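Local coordinates for nudix hydrolase domain-containing protein (Thermotoga maritima, PDB 3E57) that is of unknown function but probably hydrolyses a nucleoside diphosphate linked to some other moiety, as Nudix hydrolases do, at residues 70-84 against 97-109. Numbering follows the deposited sequence.
Sequences IPYVVIMDGDRVLIT and NLYSLGIGGHVRE
V73 and I103 form an antiparallel hydrogen-bonded pair. V73 N donates to I103 O at 2.9 Å, and I103 N donates to V73 O. Nearer the start of the 97-109 segment, S100 makes a second such pair with T84 of the neighbouring strand. T84 OG1 also donates to S100 OG at 2.8 Å. Each hydroxyl lies between its own backbone N and carbonyl carbon (chi1 57° and 67°), which brings the two together. Between the pairs, a water bridges G102 N and L82 O.

The Y72 ring lies over glycine backbone. G102 CA sits above one ring face, a CH-pi contact 3.9 Å from the centroid. A side chain at G102 would run into this ring. Y72 OH comes within 2.6 Å of L101 O, and a water links it to G102 O. Outside the segments, S196 bonds to the same hydroxyl. A valine in place of Y72 would probably leave G102 without its ring cover and S196 without this partner. At the other end, I70 CD1 lies over the H106 ring face, 3.7 Å from its centroid; Q68 binds H106 NE2.

Apolar contacts include two groups on the hairpin. L101 CD1 wedges among V74, V81 and I83, tightly against V81 CG2 at 3.3 Å. I103 CD1 meets I75 CD1 at 3.5 Å, and I103 also touches helix 115-130. Separately, P71 CD packs on V107 CG2, and I83 CG2 on Y99 CB.

Here the hairpin of strands 66-77 and 80-85 holds the glycine-rich segment leading into helix 115-130, an arrangement consistent with the start of the Nudix box in the Nudix fold.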
# COMPACT_ATOMS: atom_id res chain seq x y z
N ILE B 70 -2.39 -4.00 16.21
CA ILE B 70 -3.79 -3.61 16.21
C ILE B 70 -4.60 -4.61 15.37
O ILE B 70 -4.54 -4.56 14.13
CB ILE B 70 -3.98 -2.19 15.61
CG1 ILE B 70 -3.06 -1.17 16.31
CG2 ILE B 70 -5.43 -1.74 15.72
CD1 ILE B 70 -3.35 -1.00 17.79
N PRO B 71 -5.34 -5.52 16.02
CA PRO B 71 -6.33 -6.27 15.25
C PRO B 71 -7.34 -5.30 14.65
O PRO B 71 -7.74 -4.35 15.32
CB PRO B 71 -6.98 -7.18 16.31
CG PRO B 71 -6.67 -6.53 17.63
CD PRO B 71 -5.32 -5.95 17.43
N TYR B 72 -7.70 -5.50 13.39
CA TYR B 72 -8.51 -4.55 12.62
C TYR B 72 -9.49 -5.36 11.77
O TYR B 72 -9.10 -6.03 10.81
CB TYR B 72 -7.60 -3.70 11.74
CG TYR B 72 -8.26 -2.46 11.17
CD1 TYR B 72 -8.60 -1.38 12.00
CD2 TYR B 72 -8.53 -2.34 9.82
CE1 TYR B 72 -9.19 -0.25 11.49
CE2 TYR B 72 -9.13 -1.19 9.31
CZ TYR B 72 -9.45 -0.15 10.16
OH TYR B 72 -10.05 1.00 9.64
N VAL B 73 -10.77 -5.31 12.14
CA VAL B 73 -11.75 -6.21 11.58
C VAL B 73 -12.79 -5.46 10.76
O VAL B 73 -13.44 -4.54 11.26
CB VAL B 73 -12.46 -7.01 12.69
CG1 VAL B 73 -13.41 -8.04 12.08
CG2 VAL B 73 -11.44 -7.68 13.61
N VAL B 74 -12.92 -5.87 9.51
CA VAL B 74 -13.97 -5.40 8.64
C VAL B 74 -15.10 -6.42 8.73
O VAL B 74 -14.85 -7.63 8.61
CB VAL B 74 -13.47 -5.30 7.19
CG1 VAL B 74 -14.63 -4.95 6.25
CG2 VAL B 74 -12.34 -4.27 7.09
N ILE B 75 -16.31 -5.95 8.95
CA ILE B 75 -17.46 -6.82 9.18
C ILE B 75 -18.34 -6.82 7.94
O ILE B 75 -18.67 -5.75 7.44
CB ILE B 75 -18.26 -6.35 10.42
CG1 ILE B 75 -17.45 -6.63 11.68
CG2 ILE B 75 -19.62 -7.05 10.50
CD1 ILE B 75 -18.01 -5.98 12.90
N MET B 76 -18.69 -8.01 7.46
CA MET B 76 -19.68 -8.16 6.40
C MET B 76 -20.88 -8.99 6.86
O MET B 76 -20.69 -10.07 7.43
CB MET B 76 -19.08 -8.83 5.17
CG MET B 76 -18.28 -7.88 4.30
SD MET B 76 -17.87 -8.63 2.72
CE MET B 76 -19.36 -8.32 1.76
N ASP B 77 -22.08 -8.46 6.62
CA ASP B 77 -23.35 -9.15 6.89
C ASP B 77 -23.95 -9.43 5.52
O ASP B 77 -24.39 -8.52 4.83
CB ASP B 77 -24.27 -8.25 7.72
CG ASP B 77 -25.55 -8.96 8.21
OD1 ASP B 77 -25.99 -9.94 7.58
OD2 ASP B 77 -26.11 -8.53 9.23
N GLY B 78 -23.91 -10.70 5.12
CA GLY B 78 -24.32 -11.09 3.78
C GLY B 78 -23.39 -10.46 2.77
O GLY B 78 -22.17 -10.60 2.86
N ASP B 79 -23.96 -9.73 1.81
CA ASP B 79 -23.16 -9.09 0.78
C ASP B 79 -22.99 -7.61 1.06
O ASP B 79 -22.68 -6.84 0.15
CB ASP B 79 -23.77 -9.34 -0.61
CG ASP B 79 -23.24 -10.63 -1.26
OD1 ASP B 79 -22.09 -11.04 -0.97
OD2 ASP B 79 -23.97 -11.23 -2.08
N ARG B 80 -23.16 -7.23 2.32
CA ARG B 80 -23.02 -5.84 2.75
C ARG B 80 -21.87 -5.72 3.73
O ARG B 80 -21.57 -6.66 4.46
CB ARG B 80 -24.31 -5.34 3.39
CG ARG B 80 -25.45 -5.21 2.41
CD ARG B 80 -26.71 -4.68 3.08
NE ARG B 80 -27.74 -4.38 2.08
CZ ARG B 80 -28.13 -3.16 1.70
NH1 ARG B 80 -27.60 -2.06 2.23
NH2 ARG B 80 -29.08 -3.03 0.79
N VAL B 81 -21.24 -4.54 3.75
CA VAL B 81 -20.11 -4.27 4.62
C VAL B 81 -20.48 -3.15 5.58
O VAL B 81 -21.19 -2.21 5.21
CB VAL B 81 -18.83 -3.89 3.81
CG1 VAL B 81 -19.05 -2.64 2.98
CG2 VAL B 81 -17.65 -3.72 4.76
N LEU B 82 -19.98 -3.25 6.81
CA LEU B 82 -20.28 -2.27 7.85
C LEU B 82 -19.37 -1.03 7.73
O LEU B 82 -18.16 -1.14 7.75
CB LEU B 82 -20.10 -2.90 9.23
CG LEU B 82 -20.36 -2.00 10.44
CD1 LEU B 82 -21.82 -1.63 10.55
CD2 LEU B 82 -19.86 -2.67 11.72
N ILE B 83 -20.01 0.12 7.60
CA ILE B 83 -19.35 1.42 7.61
C ILE B 83 -19.82 2.13 8.87
O ILE B 83 -21.01 2.09 9.19
CB ILE B 83 -19.77 2.25 6.39
CG1 ILE B 83 -19.28 1.59 5.10
CG2 ILE B 83 -19.25 3.67 6.49
CD1 ILE B 83 -17.81 1.72 4.87
N THR B 84 -18.91 2.77 9.59
CA THR B 84 -19.28 3.51 10.78
C THR B 84 -18.79 4.94 10.67
O THR B 84 -17.92 5.25 9.86
CB THR B 84 -18.70 2.88 12.06
OG1 THR B 84 -17.27 2.81 11.94
CG2 THR B 84 -19.26 1.48 12.30
N ASN B 97 -16.08 14.24 10.52
CA ASN B 97 -16.23 12.82 10.75
C ASN B 97 -16.25 12.08 9.43
O ASN B 97 -17.18 12.23 8.63
CB ASN B 97 -17.49 12.55 11.56
CG ASN B 97 -17.41 13.16 12.97
OD1 ASN B 97 -18.28 13.94 13.37
ND2 ASN B 97 -16.35 12.82 13.70
N LEU B 98 -15.18 11.33 9.19
CA LEU B 98 -15.06 10.51 8.00
C LEU B 98 -15.83 9.23 8.23
O LEU B 98 -16.03 8.80 9.37
CB LEU B 98 -13.60 10.14 7.75
CG LEU B 98 -12.58 11.21 7.36
CD1 LEU B 98 -11.25 10.88 8.01
CD2 LEU B 98 -12.42 11.31 5.87
N TYR B 99 -16.26 8.61 7.14
CA TYR B 99 -16.71 7.23 7.21
C TYR B 99 -15.49 6.34 7.48
O TYR B 99 -14.39 6.61 6.99
CB TYR B 99 -17.36 6.81 5.90
CG TYR B 99 -18.63 7.55 5.53
CD1 TYR B 99 -19.80 7.40 6.26
CD2 TYR B 99 -18.66 8.36 4.41
CE1 TYR B 99 -20.98 8.07 5.88
CE2 TYR B 99 -19.81 9.02 4.02
CZ TYR B 99 -20.98 8.88 4.76
OH TYR B 99 -22.12 9.56 4.35
N SER B 100 -15.67 5.31 8.28
CA SER B 100 -14.58 4.38 8.55
C SER B 100 -15.00 2.94 8.28
O SER B 100 -16.18 2.59 8.32
CB SER B 100 -14.09 4.56 9.98
OG SER B 100 -15.09 4.16 10.88
N LEU B 101 -14.00 2.12 7.97
CA LEU B 101 -14.17 0.73 7.58
C LEU B 101 -13.13 -0.03 8.38
O LEU B 101 -11.91 0.10 8.14
CB LEU B 101 -13.88 0.53 6.10
CG LEU B 101 -13.98 -0.90 5.59
CD1 LEU B 101 -15.46 -1.33 5.56
CD2 LEU B 101 -13.33 -1.10 4.23
N GLY B 102 -13.60 -0.80 9.35
CA GLY B 102 -12.71 -1.57 10.18
C GLY B 102 -12.81 -1.13 11.62
O GLY B 102 -12.83 0.06 11.91
N ILE B 103 -12.86 -2.12 12.51
CA ILE B 103 -12.91 -1.88 13.95
C ILE B 103 -11.62 -2.42 14.54
O ILE B 103 -11.31 -3.61 14.41
CB ILE B 103 -14.11 -2.59 14.58
CG1 ILE B 103 -15.41 -2.11 13.92
CG2 ILE B 103 -14.16 -2.32 16.08
CD1 ILE B 103 -16.54 -3.06 14.13
N GLY B 104 -10.84 -1.54 15.14
CA GLY B 104 -9.55 -1.91 15.70
C GLY B 104 -9.42 -1.56 17.16
O GLY B 104 -10.14 -0.72 17.68
N GLY B 105 -8.48 -2.23 17.81
CA GLY B 105 -8.10 -1.86 19.17
C GLY B 105 -6.79 -2.50 19.55
O GLY B 105 -6.26 -3.32 18.82
N HIS B 106 -6.27 -2.13 20.71
CA HIS B 106 -5.01 -2.68 21.20
C HIS B 106 -5.22 -4.05 21.83
O HIS B 106 -6.32 -4.38 22.29
CB HIS B 106 -4.38 -1.72 22.21
CG HIS B 106 -3.91 -0.44 21.59
ND1 HIS B 106 -4.76 0.62 21.36
CD2 HIS B 106 -2.69 -0.07 21.14
CE1 HIS B 106 -4.07 1.61 20.80
NE2 HIS B 106 -2.82 1.22 20.66
N VAL B 107 -4.17 -4.86 21.83
CA VAL B 107 -4.19 -6.12 22.58
C VAL B 107 -3.59 -5.83 23.95
O VAL B 107 -2.52 -5.26 24.05
CB VAL B 107 -3.40 -7.22 21.85
CG1 VAL B 107 -3.33 -8.49 22.69
CG2 VAL B 107 -4.03 -7.50 20.47
N ARG B 108 -4.32 -6.22 25.00
CA ARG B 108 -3.91 -5.92 26.38
C ARG B 108 -3.22 -7.12 26.99
O ARG B 108 -3.55 -8.27 26.69
CB ARG B 108 -5.12 -5.56 27.23
CG ARG B 108 -5.89 -4.34 26.76
CD ARG B 108 -7.21 -4.24 27.50
NE ARG B 108 -8.06 -3.17 26.99
CZ ARG B 108 -9.37 -3.08 27.21
NH1 ARG B 108 -10.02 -3.99 27.92
NH2 ARG B 108 -10.06 -2.06 26.69
N GLU B 109 -2.27 -6.85 27.87
CA GLU B 109 -1.51 -7.91 28.57
C GLU B 109 -2.40 -8.94 29.28
O GLU B 109 -2.04 -10.12 29.35
CB GLU B 109 -0.56 -7.28 29.58
CG GLU B 109 0.48 -8.24 30.12
CD GLU B 109 1.56 -7.55 30.92
OE1 GLU B 109 1.30 -6.44 31.43
OE2 GLU B 109 2.67 -8.12 31.03
O HOH W 1 -11.29 2.57 11.39
O HOH W 2 -16.53 -0.47 10.26